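Local coordinates for uncharacterized protein (Leptotrichia buccalis, PDB 3T8K), which is of unknown function but adopts an ankyrin-type alpha-hairpin repeat fold, a scaffold that often serves in protein-protein recognition, at residues A[24-27]-A[32-35]; A[20-25]-A[55-60]; A[6-11]-A[28-33]; A[44-49]-A[80-85]. All coordinates share one frame; numbering follows the deposited sequence.

Contact 1: residues A[24-27]-A[32-35]; sequences ELFE and DKES
K33 lies across one face of the F26 ring and carries its ammonium group on to E27. The aliphatic part of the lysine does the covering: CG sits 3.7 Å above the ring plane, displaced from the centre toward the rim, in a CH-pi contact, while K33 CD comes within 3.5 Å of F26 CE2. Ring and lysine chain meet at about a right angle. Beyond the ring K33 NZ forms a salt bridge with E27 OE1 at 3.1 Å, approaching from well above the carboxylate plane rather than within it.

Torsions set up both halves. With CG opposite the backbone N (chi1 -175°), F26 swings its ring under the lysine, and K33, extended beyond CG, is long enough to span the ring and still reach the glutamate. E27 bends at chi2 (-96°), which brings its acid back toward K33 although its CB points away. One layer further out, D32 caps the helix that K33 begins: D32 OD2 accepts from E34 N at 2.9 Å through its anti lone pair, fixing the backbone from which the lysine departs. F26 also meets F60 edge-to-face, so its ring belongs to the core as well. Were K33 an alanine, E27 would probably be left without its cationic mate and F26 without its CH-pi partner. Apolar cover thus serves the buried ring, while the ion pair joining helix 19-28 to helix 33-37 stays at the exposed rim, where solvent probably weakens it.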
loop_
_atom_site.group_PDB
_atom_site.type_symbol
_atom_site.label_atom_id
_atom_site.label_comp_id
_atom_site.label_asym_id
_atom_site.label_seq_id
_atom_site.Cartn_x
_atom_site.Cartn_y
_atom_site.Cartn_z
ATOM N N GLU A 24 -10.333 21.177 -8.291
ATOM C CA GLU A 24 -9.773 22.506 -8.081
ATOM C C GLU A 24 -8.385 22.588 -8.709
ATOM O O GLU A 24 -8.083 23.548 -9.408
ATOM C CB GLU A 24 -9.667 22.850 -6.598
ATOM C CG GLU A 24 -10.983 23.085 -5.886
ATOM C CD GLU A 24 -10.820 24.021 -4.697
ATOM O OE1 GLU A 24 -10.295 25.142 -4.895
ATOM O OE2 GLU A 24 -11.204 23.632 -3.567
ATOM N N LEU A 25 -7.548 21.576 -8.464
ATOM C CA LEU A 25 -6.181 21.595 -8.981
ATOM C C LEU A 25 -6.141 21.438 -10.492
ATOM O O LEU A 25 -5.347 22.093 -11.168
ATOM C CB LEU A 25 -5.314 20.500 -8.338
ATOM C CG LEU A 25 -4.337 20.961 -7.248
ATOM C CD1 LEU A 25 -3.235 21.898 -7.808
ATOM C CD2 LEU A 25 -5.114 21.615 -6.101
ATOM N N PHE A 26 -6.965 20.537 -11.013
ATOM C CA PHE A 26 -6.975 20.271 -12.446
ATOM C C PHE A 26 -7.327 21.540 -13.210
ATOM O O PHE A 26 -6.732 21.852 -14.248
ATOM C CB PHE A 26 -7.989 19.171 -12.761
ATOM C CG PHE A 26 -7.983 18.731 -14.198
ATOM C CD1 PHE A 26 -6.989 17.891 -14.677
ATOM C CD2 PHE A 26 -8.995 19.124 -15.062
ATOM C CE1 PHE A 26 -6.989 17.467 -15.998
ATOM C CE2 PHE A 26 -8.997 18.710 -16.384
ATOM C CZ PHE A 26 -7.994 17.878 -16.851
ATOM N N GLU A 27 -8.288 22.287 -12.682
ATOM C CA GLU A 27 -8.758 23.489 -13.368
ATOM C C GLU A 27 -7.924 24.731 -13.083
ATOM O O GLU A 27 -7.672 25.534 -13.994
ATOM C CB GLU A 27 -10.222 23.756 -13.017
ATOM C CG GLU A 27 -11.164 22.634 -13.421
ATOM C CD GLU A 27 -11.823 22.871 -14.770
ATOM O OE1 GLU A 27 -11.465 23.859 -15.453
ATOM O OE2 GLU A 27 -12.712 22.071 -15.140
ATOM N N ASP A 32 -0.370 22.270 -17.114
ATOM C CA ASP A 32 -1.133 22.210 -18.346
ATOM C C ASP A 32 -2.008 20.964 -18.332
ATOM O O ASP A 32 -1.506 19.862 -18.124
ATOM C CB ASP A 32 -0.159 22.155 -19.524
ATOM C CG ASP A 32 -0.833 22.409 -20.852
ATOM O OD1 ASP A 32 -0.411 23.356 -21.554
ATOM O OD2 ASP A 32 -1.776 21.663 -21.200
ATOM N N LYS A 33 -3.313 21.127 -18.541
ATOM C CA LYS A 33 -4.214 19.973 -18.505
ATOM C C LYS A 33 -3.742 18.860 -19.437
ATOM O O LYS A 33 -3.809 17.686 -19.094
ATOM C CB LYS A 33 -5.644 20.369 -18.863
ATOM C CG LYS A 33 -6.383 21.148 -17.788
ATOM C CD LYS A 33 -7.803 21.429 -18.247
ATOM C CE LYS A 33 -8.599 22.196 -17.214
ATOM N NZ LYS A 33 -9.880 22.682 -17.808
ATOM N N GLU A 34 -3.257 19.238 -20.616
ATOM C CA GLU A 34 -2.831 18.254 -21.604
ATOM C C GLU A 34 -1.605 17.475 -21.145
ATOM O O GLU A 34 -1.505 16.278 -21.383
ATOM C CB GLU A 34 -2.579 18.922 -22.958
ATOM C CG GLU A 34 -3.858 19.364 -23.658
ATOM C CD GLU A 34 -4.819 18.209 -23.904
ATOM O OE1 GLU A 34 -4.347 17.076 -24.148
ATOM O OE2 GLU A 34 -6.049 18.431 -23.843
ATOM N N SER A 35 -0.675 18.157 -20.489
ATOM C CA SER A 35 0.481 17.485 -19.924
ATOM C C SER A 35 0.048 16.523 -18.822
ATOM O O SER A 35 0.590 15.432 -18.700
ATOM C CB SER A 35 1.481 18.501 -19.387
ATOM O OG SER A 35 1.914 19.354 -20.433
#

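Contact 2: residues A[20-25]-A[55-60]; sequences EDFLEL and YKISMF
I57 is the first residue of 55-60 to make close contact with helix 20-25, and it does so with two branches. Its CG2 methyl stands 3.6 Å above the centre of the F22 ring, only 7° off the ring normal, a nearly perpendicular CH-pi contact. The other branch reaches back along the phenylalanine, putting I57 CD1 3.6 Å from F22 CB. This split follows from chi1 (-59°), which turns CG1 beside the backbone N and leaves CG2 opposite it.

The two helices run in roughly the same direction, at 37° with axes 10.1 Å apart, consistent with the stacked helices of an alpha-hairpin solenoid of the ankyrin type. F22 of helix 19-28 touches not only helix 51-63 but also helix 10-16, where it packs on V10 and A14.

One turn after I57, F60 brings its ring to the same phenylalanine at a different place. F60 CD2 lies at the edge of the F22 ring, in its plane, 3.4 Å from F22 CE2, and the two ring planes are inclined at 76°. One face of F60 receives L23, whose CD2 methyl is 3.7 Å above the plane and offset toward the rim. A serine in place of F22 would probably leave I57 CG2 without its aromatic platform and open a gap beside F60. The F60 side chain also touches Y19, the residue that begins helix 19-28, and I57 and K56 pack on the same tyrosine.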
loop_
_atom_site.group_PDB
_atom_site.type_symbol
_atom_site.label_atom_id
_atom_site.label_comp_id
_atom_site.label_asym_id
_atom_site.label_seq_id
_atom_site.Cartn_x
_atom_site.Cartn_y
_atom_site.Cartn_z
ATOM N N GLU A 20 -13.404 16.761 -5.281
ATOM C CA GLU A 20 -13.525 18.222 -5.382
ATOM C C GLU A 20 -12.169 18.929 -5.306
ATOM O O GLU A 20 -11.926 19.910 -6.027
ATOM C CB GLU A 20 -14.454 18.765 -4.295
ATOM C CG GLU A 20 -15.923 18.428 -4.509
ATOM C CD GLU A 20 -16.228 16.949 -4.312
ATOM O OE1 GLU A 20 -15.528 16.287 -3.510
ATOM O OE2 GLU A 20 -17.172 16.450 -4.962
ATOM N N ASP A 21 -11.300 18.449 -4.420
ATOM C CA ASP A 21 -9.942 18.984 -4.311
ATOM C C ASP A 21 -9.202 18.795 -5.627
ATOM O O ASP A 21 -8.518 19.705 -6.115
ATOM C CB ASP A 21 -9.140 18.259 -3.228
ATOM C CG ASP A 21 -9.622 18.562 -1.821
ATOM O OD1 ASP A 21 -10.237 19.625 -1.596
ATOM O OD2 ASP A 21 -9.374 17.717 -0.929
ATOM N N PHE A 22 -9.318 17.592 -6.180
ATOM C CA PHE A 22 -8.650 17.262 -7.431
ATOM C C PHE A 22 -9.138 18.157 -8.555
ATOM O O PHE A 22 -8.337 18.648 -9.353
ATOM C CB PHE A 22 -8.857 15.797 -7.825
ATOM C CG PHE A 22 -8.636 15.548 -9.287
ATOM C CD1 PHE A 22 -7.360 15.345 -9.784
ATOM C CD2 PHE A 22 -9.702 15.567 -10.175
ATOM C CE1 PHE A 22 -7.154 15.148 -11.142
ATOM C CE2 PHE A 22 -9.495 15.366 -11.528
ATOM C CZ PHE A 22 -8.218 15.162 -12.008
ATOM N N LEU A 23 -10.452 18.356 -8.631
ATOM C CA LEU A 23 -11.019 19.265 -9.628
ATOM C C LEU A 23 -10.444 20.667 -9.516
ATOM O O LEU A 23 -10.118 21.285 -10.531
ATOM C CB LEU A 23 -12.541 19.343 -9.515
ATOM C CG LEU A 23 -13.382 18.157 -9.988
ATOM C CD1 LEU A 23 -14.854 18.560 -10.011
ATOM C CD2 LEU A 23 -12.938 17.681 -11.362
ATOM N N GLU A 24 -10.333 21.177 -8.291
ATOM C CA GLU A 24 -9.773 22.506 -8.081
ATOM C C GLU A 24 -8.385 22.588 -8.709
ATOM O O GLU A 24 -8.083 23.548 -9.408
ATOM C CB GLU A 24 -9.667 22.850 -6.598
ATOM C CG GLU A 24 -10.983 23.085 -5.886
ATOM C CD GLU A 24 -10.820 24.021 -4.697
ATOM O OE1 GLU A 24 -10.295 25.142 -4.895
ATOM O OE2 GLU A 24 -11.204 23.632 -3.567
ATOM N N LEU A 25 -7.548 21.576 -8.464
ATOM C CA LEU A 25 -6.181 21.595 -8.981
ATOM C C LEU A 25 -6.141 21.438 -10.492
ATOM O O LEU A 25 -5.347 22.093 -11.168
ATOM C CB LEU A 25 -5.314 20.500 -8.338
ATOM C CG LEU A 25 -4.337 20.961 -7.248
ATOM C CD1 LEU A 25 -3.235 21.898 -7.808
ATOM C CD2 LEU A 25 -5.114 21.615 -6.101
ATOM N N TYR A 55 -12.435 6.526 -7.159
ATOM C CA TYR A 55 -13.326 6.191 -8.256
ATOM C C TYR A 55 -13.730 7.426 -9.067
ATOM O O TYR A 55 -13.585 7.435 -10.287
ATOM C CB TYR A 55 -14.562 5.450 -7.734
ATOM C CG TYR A 55 -15.534 5.043 -8.818
ATOM C CD1 TYR A 55 -15.354 3.863 -9.530
ATOM C CD2 TYR A 55 -16.634 5.837 -9.128
ATOM C CE1 TYR A 55 -16.240 3.484 -10.524
ATOM C CE2 TYR A 55 -17.527 5.465 -10.120
ATOM C CZ TYR A 55 -17.325 4.288 -10.814
ATOM O OH TYR A 55 -18.209 3.909 -11.800
ATOM N N LYS A 56 -14.229 8.461 -8.392
ATOM C CA LYS A 56 -14.707 9.660 -9.084
ATOM C C LYS A 56 -13.596 10.334 -9.893
ATOM O O LYS A 56 -13.803 10.727 -11.044
ATOM C CB LYS A 56 -15.314 10.659 -8.094
ATOM C CG LYS A 56 -16.673 10.253 -7.553
ATOM C CD LYS A 56 -17.154 11.224 -6.489
ATOM C CE LYS A 56 -18.536 10.840 -5.975
ATOM N NZ LYS A 56 -19.036 11.814 -4.961
ATOM N N ILE A 57 -12.418 10.467 -9.289
ATOM C CA ILE A 57 -11.281 11.071 -9.987
ATOM C C ILE A 57 -10.825 10.187 -11.142
ATOM O O ILE A 57 -10.437 10.681 -12.203
ATOM C CB ILE A 57 -10.088 11.311 -9.030
ATOM C CG1 ILE A 57 -10.510 12.239 -7.889
ATOM C CG2 ILE A 57 -8.891 11.867 -9.789
ATOM C CD1 ILE A 57 -9.484 12.365 -6.777
ATOM N N SER A 58 -10.856 8.869 -10.932
ATOM C CA SER A 58 -10.429 7.952 -11.980
ATOM C C SER A 58 -11.341 8.061 -13.188
ATOM O O SER A 58 -10.872 8.158 -14.324
ATOM C CB SER A 58 -10.415 6.501 -11.480
ATOM O OG SER A 58 -9.271 6.249 -10.686
HETATM N N MSE A 59 -12.646 8.027 -12.935
HETATM C CA MSE A 59 -13.635 8.129 -14.006
HETATM C C MSE A 59 -13.551 9.461 -14.734
HETATM O O MSE A 59 -13.709 9.526 -15.952
HETATM C CB MSE A 59 -15.039 7.920 -13.453
HETATM C CG MSE A 59 -15.248 6.538 -12.861
HETATM SE SE MSE A 59 -15.239 5.103 -14.207
HETATM C CE MSE A 59 -13.391 5.122 -14.801
ATOM N N PHE A 60 -13.304 10.525 -13.981
ATOM C CA PHE A 60 -13.169 11.845 -14.581
ATOM C C PHE A 60 -12.007 11.862 -15.573
ATOM O O PHE A 60 -12.165 12.284 -16.720
ATOM C CB PHE A 60 -12.973 12.900 -13.495
ATOM C CG PHE A 60 -12.648 14.276 -14.031
ATOM C CD1 PHE A 60 -13.658 15.180 -14.311
ATOM C CD2 PHE A 60 -11.336 14.652 -14.254
ATOM C CE1 PHE A 60 -13.365 16.450 -14.802
ATOM C CE2 PHE A 60 -11.031 15.919 -14.744
ATOM C CZ PHE A 60 -12.051 16.818 -15.021
#

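Contact 3: residues A[6-11]-A[28-33]; sequences EYRTVS and KGYEDK
E31 reaches from the loop after helix 19-28 to the first amide of helix 10-16, joining two parts of the alpha-hairpin repeat fold by a side-chain hydrogen bond. Its CG lies beside the backbone N (chi1 -62°) and the chain runs extended from there, which delivers OE1 to V10 N at 2.8 Å in a nearly straight bond that meets the oxygen almost along its C-O axis. The second oxygen serves the next amide through a water, which donates to E31 OE2 and accepts from S11 N. Placed at a helix start, the carboxylate is likely to be stabilised by the helix dipole.

T9 is the N-cap residue, its OG1 bonding A12 N, so the helix start is held by both side chains.

Y30 has its CG between the backbone N and the carbonyl carbon (chi1 77°), which carries its ring over to R8: the two side chains cross at about a right angle, with R8 CD 3.9 Å from Y30 CE2. The tyrosine OH is hydrogen-bonded to S5 O of the second subunit, whose E6 packs on both side chains. A water bridges the two backbones, donating to R8 O at 3.0 Å and accepting from Y30 N at 3.1 Å.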
loop_
_atom_site.group_PDB
_atom_site.type_symbol
_atom_site.label_atom_id
_atom_site.label_comp_id
_atom_site.label_asym_id
_atom_site.label_seq_id
_atom_site.Cartn_x
_atom_site.Cartn_y
_atom_site.Cartn_z
ATOM N N GLU A 6 -3.361 23.398 -0.038
ATOM C CA GLU A 6 -2.972 22.077 0.450
ATOM C C GLU A 6 -2.174 21.276 -0.577
ATOM O O GLU A 6 -1.311 20.475 -0.211
ATOM C CB GLU A 6 -4.217 21.287 0.873
ATOM C CG GLU A 6 -4.876 21.811 2.139
ATOM C CD GLU A 6 -6.347 21.450 2.235
ATOM O OE1 GLU A 6 -6.771 20.460 1.594
ATOM O OE2 GLU A 6 -7.085 22.163 2.949
ATOM N N TYR A 7 -2.461 21.491 -1.859
ATOM C CA TYR A 7 -1.815 20.719 -2.918
ATOM C C TYR A 7 -1.182 21.639 -3.961
ATOM O O TYR A 7 -1.828 22.540 -4.488
ATOM C CB TYR A 7 -2.828 19.778 -3.578
ATOM C CG TYR A 7 -3.597 18.949 -2.568
ATOM C CD1 TYR A 7 -2.961 17.951 -1.850
ATOM C CD2 TYR A 7 -4.945 19.191 -2.307
ATOM C CE1 TYR A 7 -3.646 17.179 -0.916
ATOM C CE2 TYR A 7 -5.644 18.422 -1.364
ATOM C CZ TYR A 7 -4.983 17.427 -0.671
ATOM O OH TYR A 7 -5.645 16.651 0.261
ATOM N N ARG A 8 0.090 21.400 -4.250
ATOM C CA ARG A 8 0.836 22.232 -5.194
ATOM C C ARG A 8 0.710 21.699 -6.627
ATOM O O ARG A 8 0.874 22.442 -7.586
ATOM C CB ARG A 8 2.299 22.302 -4.759
ATOM C CG ARG A 8 3.258 22.825 -5.810
ATOM C CD ARG A 8 2.743 24.108 -6.412
ATOM N NE ARG A 8 2.917 25.263 -5.551
ATOM C CZ ARG A 8 2.175 26.364 -5.646
ATOM N NH1 ARG A 8 1.191 26.426 -6.541
ATOM N NH2 ARG A 8 2.399 27.391 -4.836
ATOM N N THR A 9 0.419 20.410 -6.771
ATOM C CA THR A 9 0.304 19.796 -8.096
ATOM C C THR A 9 -0.958 18.944 -8.205
ATOM O O THR A 9 -1.544 18.561 -7.190
ATOM C CB THR A 9 1.497 18.871 -8.383
ATOM O OG1 THR A 9 1.464 17.778 -7.458
ATOM C CG2 THR A 9 2.806 19.624 -8.234
ATOM N N VAL A 10 -1.381 18.646 -9.432
ATOM C CA VAL A 10 -2.555 17.792 -9.634
ATOM C C VAL A 10 -2.292 16.395 -9.076
ATOM O O VAL A 10 -3.168 15.781 -8.461
ATOM C CB VAL A 10 -2.946 17.688 -11.127
ATOM C CG1 VAL A 10 -4.199 16.811 -11.303
ATOM C CG2 VAL A 10 -3.199 19.067 -11.696
ATOM N N SER A 11 -1.078 15.903 -9.302
ATOM C CA SER A 11 -0.642 14.610 -8.759
ATOM C C SER A 11 -0.894 14.468 -7.253
ATOM O O SER A 11 -1.409 13.434 -6.792
ATOM C CB SER A 11 0.843 14.382 -9.065
ATOM O OG SER A 11 1.317 13.198 -8.424
ATOM N N LYS A 28 -7.541 24.916 -11.821
ATOM C CA LYS A 28 -6.927 26.172 -11.383
ATOM C C LYS A 28 -5.406 26.114 -11.187
ATOM O O LYS A 28 -4.760 27.158 -11.091
ATOM C CB LYS A 28 -7.571 26.645 -10.081
ATOM C CG LYS A 28 -9.091 26.833 -10.157
ATOM C CD LYS A 28 -9.624 27.339 -8.828
ATOM C CE LYS A 28 -11.141 27.260 -8.769
ATOM N NZ LYS A 28 -11.657 27.757 -7.462
ATOM N N GLY A 29 -4.852 24.908 -11.114
ATOM C CA GLY A 29 -3.420 24.731 -10.905
ATOM C C GLY A 29 -2.593 25.246 -12.074
ATOM O O GLY A 29 -3.125 25.496 -13.154
ATOM N N TYR A 30 -1.283 25.387 -11.880
ATOM C CA TYR A 30 -0.434 25.961 -12.930
ATOM C C TYR A 30 -0.106 24.981 -14.059
ATOM O O TYR A 30 0.298 25.385 -15.155
ATOM C CB TYR A 30 0.856 26.541 -12.332
ATOM C CG TYR A 30 1.900 25.497 -11.952
ATOM C CD1 TYR A 30 2.848 25.062 -12.874
ATOM C CD2 TYR A 30 1.959 24.982 -10.661
ATOM C CE1 TYR A 30 3.811 24.119 -12.523
ATOM C CE2 TYR A 30 2.916 24.042 -10.305
ATOM C CZ TYR A 30 3.835 23.620 -11.239
ATOM O OH TYR A 30 4.780 22.698 -10.872
ATOM N N GLU A 31 -0.281 23.692 -13.801
ATOM C CA GLU A 31 0.068 22.682 -14.794
ATOM C C GLU A 31 -0.891 22.677 -15.967
ATOM O O GLU A 31 -2.063 23.024 -15.835
ATOM C CB GLU A 31 0.126 21.287 -14.155
ATOM C CG GLU A 31 1.194 21.190 -13.082
ATOM C CD GLU A 31 1.030 19.947 -12.242
ATOM O OE1 GLU A 31 0.209 19.967 -11.295
ATOM O OE2 GLU A 31 1.704 18.942 -12.548
ATOM N N ASP A 32 -0.370 22.270 -17.114
ATOM C CA ASP A 32 -1.133 22.210 -18.346
ATOM C C ASP A 32 -2.008 20.964 -18.332
ATOM O O ASP A 32 -1.506 19.862 -18.124
ATOM C CB ASP A 32 -0.159 22.155 -19.524
ATOM C CG ASP A 32 -0.833 22.409 -20.852
ATOM O OD1 ASP A 32 -0.411 23.356 -21.554
ATOM O OD2 ASP A 32 -1.776 21.663 -21.200
ATOM N N LYS A 33 -3.313 21.127 -18.541
ATOM C CA LYS A 33 -4.214 19.973 -18.505
ATOM C C LYS A 33 -3.742 18.860 -19.437
ATOM O O LYS A 33 -3.809 17.686 -19.094
ATOM C CB LYS A 33 -5.644 20.369 -18.863
ATOM C CG LYS A 33 -6.383 21.148 -17.788
ATOM C CD LYS A 33 -7.803 21.429 -18.247
ATOM C CE LYS A 33 -8.599 22.196 -17.214
ATOM N NZ LYS A 33 -9.880 22.682 -17.808
HETATM O O HOH W 1 -0.796 24.423 -8.998
HETATM O O HOH W 2 0.829 16.620 -11.432
#

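Contact 4: residues A[44-49]-A[80-85]; sequences DVLRNN and FPLFQG
L46 lays its side chain against the P81 ring, with L46 CB 3.7 Å from P81 CB. Its two methyls then part: L46 CD1 is 4.0 Å from P81 CG, whereas L46 CD2 turns to L82 and approaches its CD1 at 4.1 Å. Chi1 (-69°) places CG beside the backbone N, and chi2 (165°) then directs one methyl to P81 and the other to L82. L82 starts in the other sense, its CB pointing away from 44-49, and only the CD1 branch comes back to meet the leucine. R47 adds its CG methylene, 4.1 Å from P81 CB, so the pyrrolidine ring is touched by two consecutive residues.

P81 sits in the first turn of helix 79-85, where the absence of an amide hydrogen costs the helix no bond. The facing segment is a type I turn from V45 to N48, closed by N48 N to V45 O, and it presents L46 and R47 at its corners. Between the two backbones a water lies 2.8 Å from L46 O and 3.1 Å from P81 O; it can donate to either, although it has more acceptors within range than protons to give.

Around this apolar patch, F100 of helix 90-102 packs on L46, and T93 and L96 of that helix pack on L82. N48 donates through ND2 to A14 O of helix 10-16 and to G17 O just after it. A turn following helix 41-45 and packed against the first turn of helix 79-85 is in keeping with the stacked alpha-hairpins of an ankyrin-repeat fold.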
loop_
_atom_site.group_PDB
_atom_site.type_symbol
_atom_site.label_atom_id
_atom_site.label_comp_id
_atom_site.label_asym_id
_atom_site.label_seq_id
_atom_site.Cartn_x
_atom_site.Cartn_y
_atom_site.Cartn_z
ATOM N N ASP A 44 -1.109 7.605 -9.669
ATOM C CA ASP A 44 -1.272 8.349 -8.415
ATOM C C ASP A 44 -2.703 8.278 -7.880
ATOM O O ASP A 44 -2.930 8.070 -6.681
ATOM C CB ASP A 44 -0.896 9.821 -8.611
ATOM C CG ASP A 44 0.557 10.011 -9.022
ATOM O OD1 ASP A 44 1.389 9.130 -8.727
ATOM O OD2 ASP A 44 0.866 11.053 -9.638
ATOM N N VAL A 45 -3.676 8.471 -8.766
ATOM C CA VAL A 45 -5.076 8.382 -8.372
ATOM C C VAL A 45 -5.398 7.058 -7.676
ATOM O O VAL A 45 -6.082 7.024 -6.651
ATOM C CB VAL A 45 -5.993 8.502 -9.585
ATOM C CG1 VAL A 45 -7.447 8.363 -9.171
ATOM C CG2 VAL A 45 -5.768 9.854 -10.278
ATOM N N LEU A 46 -4.918 5.964 -8.248
ATOM C CA LEU A 46 -5.273 4.649 -7.738
ATOM C C LEU A 46 -4.731 4.426 -6.332
ATOM O O LEU A 46 -5.170 3.512 -5.621
ATOM C CB LEU A 46 -4.788 3.563 -8.694
ATOM C CG LEU A 46 -5.569 3.594 -10.006
ATOM C CD1 LEU A 46 -4.864 2.776 -11.080
ATOM C CD2 LEU A 46 -7.004 3.126 -9.791
ATOM N N ARG A 47 -3.796 5.275 -5.926
ATOM C CA ARG A 47 -3.193 5.165 -4.605
ATOM C C ARG A 47 -3.932 5.977 -3.553
ATOM O O ARG A 47 -3.603 5.927 -2.364
ATOM C CB ARG A 47 -1.707 5.526 -4.663
ATOM C CG ARG A 47 -0.902 4.491 -5.434
ATOM C CD ARG A 47 0.568 4.829 -5.500
ATOM N NE ARG A 47 0.827 5.879 -6.479
ATOM C CZ ARG A 47 2.041 6.296 -6.831
ATOM N NH1 ARG A 47 3.119 5.748 -6.284
ATOM N NH2 ARG A 47 2.176 7.259 -7.734
ATOM N N ASN A 48 -4.949 6.714 -3.987
ATOM C CA ASN A 48 -5.814 7.427 -3.054
ATOM C C ASN A 48 -6.550 6.437 -2.136
ATOM O O ASN A 48 -7.305 5.575 -2.605
ATOM C CB ASN A 48 -6.813 8.290 -3.829
ATOM C CG ASN A 48 -7.395 9.414 -2.998
ATOM O OD1 ASN A 48 -7.817 9.210 -1.857
ATOM N ND2 ASN A 48 -7.432 10.618 -3.576
ATOM N N ASN A 49 -6.331 6.574 -0.829
ATOM C CA ASN A 49 -7.014 5.744 0.171
ATOM C C ASN A 49 -8.520 6.001 0.320
ATOM O O ASN A 49 -9.220 5.268 1.034
ATOM C CB ASN A 49 -6.349 5.924 1.537
ATOM C CG ASN A 49 -4.910 5.448 1.551
ATOM O OD1 ASN A 49 -4.594 4.381 1.022
ATOM N ND2 ASN A 49 -4.026 6.241 2.150
ATOM N N PHE A 80 -1.777 -2.728 -10.913
ATOM C CA PHE A 80 -1.161 -3.032 -9.625
ATOM C C PHE A 80 -1.710 -2.165 -8.497
ATOM O O PHE A 80 -2.211 -2.692 -7.509
ATOM C CB PHE A 80 0.364 -2.954 -9.681
ATOM C CG PHE A 80 1.045 -3.506 -8.441
ATOM C CD1 PHE A 80 1.050 -4.873 -8.183
ATOM C CD2 PHE A 80 1.686 -2.653 -7.543
ATOM C CE1 PHE A 80 1.677 -5.382 -7.051
ATOM C CE2 PHE A 80 2.315 -3.154 -6.413
ATOM C CZ PHE A 80 2.310 -4.519 -6.163
ATOM N N PRO A 81 -1.633 -0.829 -8.641
ATOM C CA PRO A 81 -2.200 -0.024 -7.557
ATOM C C PRO A 81 -3.703 -0.212 -7.452
ATOM O O PRO A 81 -4.241 -0.100 -6.351
ATOM C CB PRO A 81 -1.840 1.423 -7.952
ATOM C CG PRO A 81 -1.496 1.358 -9.410
ATOM C CD PRO A 81 -0.910 -0.005 -9.626
ATOM N N LEU A 82 -4.370 -0.494 -8.570
ATOM C CA LEU A 82 -5.804 -0.786 -8.551
ATOM C C LEU A 82 -6.102 -1.934 -7.594
ATOM O O LEU A 82 -6.949 -1.820 -6.704
ATOM C CB LEU A 82 -6.291 -1.179 -9.944
ATOM C CG LEU A 82 -7.740 -1.674 -10.008
ATOM C CD1 LEU A 82 -8.705 -0.563 -9.633
ATOM C CD2 LEU A 82 -8.050 -2.173 -11.402
ATOM N N PHE A 83 -5.398 -3.041 -7.783
ATOM C CA PHE A 83 -5.646 -4.236 -6.972
ATOM C C PHE A 83 -5.060 -4.161 -5.557
ATOM O O PHE A 83 -5.647 -4.696 -4.609
ATOM C CB PHE A 83 -5.188 -5.492 -7.721
ATOM C CG PHE A 83 -5.993 -5.772 -8.955
ATOM C CD1 PHE A 83 -7.381 -5.741 -8.903
ATOM C CD2 PHE A 83 -5.368 -6.038 -10.172
ATOM C CE1 PHE A 83 -8.145 -5.986 -10.045
ATOM C CE2 PHE A 83 -6.114 -6.283 -11.315
ATOM C CZ PHE A 83 -7.506 -6.258 -11.253
ATOM N N GLN A 84 -3.917 -3.499 -5.406
ATOM C CA GLN A 84 -3.348 -3.284 -4.075
ATOM C C GLN A 84 -4.290 -2.489 -3.170
ATOM O O GLN A 84 -4.432 -2.802 -1.992
ATOM C CB GLN A 84 -1.998 -2.573 -4.168
ATOM C CG GLN A 84 -0.901 -3.444 -4.717
ATOM C CD GLN A 84 -0.737 -4.726 -3.919
ATOM O OE1 GLN A 84 -0.996 -5.809 -4.429
ATOM N NE2 GLN A 84 -0.301 -4.605 -2.662
ATOM N N GLY A 85 -4.929 -1.460 -3.724
ATOM C CA GLY A 85 -5.765 -0.580 -2.924
ATOM C C GLY A 85 -7.272 -0.744 -3.055
ATOM O O GLY A 85 -8.022 -0.034 -2.392
HETATM O O HOH W 3 -6.904 1.290 -5.817
#

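Contact 3 opens first, at the N terminus, and closes when the loop after helix 19-28 returns to the start of helix 10-16. Contacts 2 and 1 begin within that span, on overlapping parts of helix 19-28. Contact 1 starts on the same stretch as contact 2 and closes earlier, within its span, at 32-35, sharing D32 and K33 with contact 3. Contact 2 closes at 55-60 and crosses contact 3. Contact 4 opens at 44-49, before contact 2 has closed, and so crosses it too, carrying the packing on to helix 79-85. V45 packs on I57 and S58, and a probable hydrogen bond between S11 and D44 joins contacts 3 and 4, which follow in series.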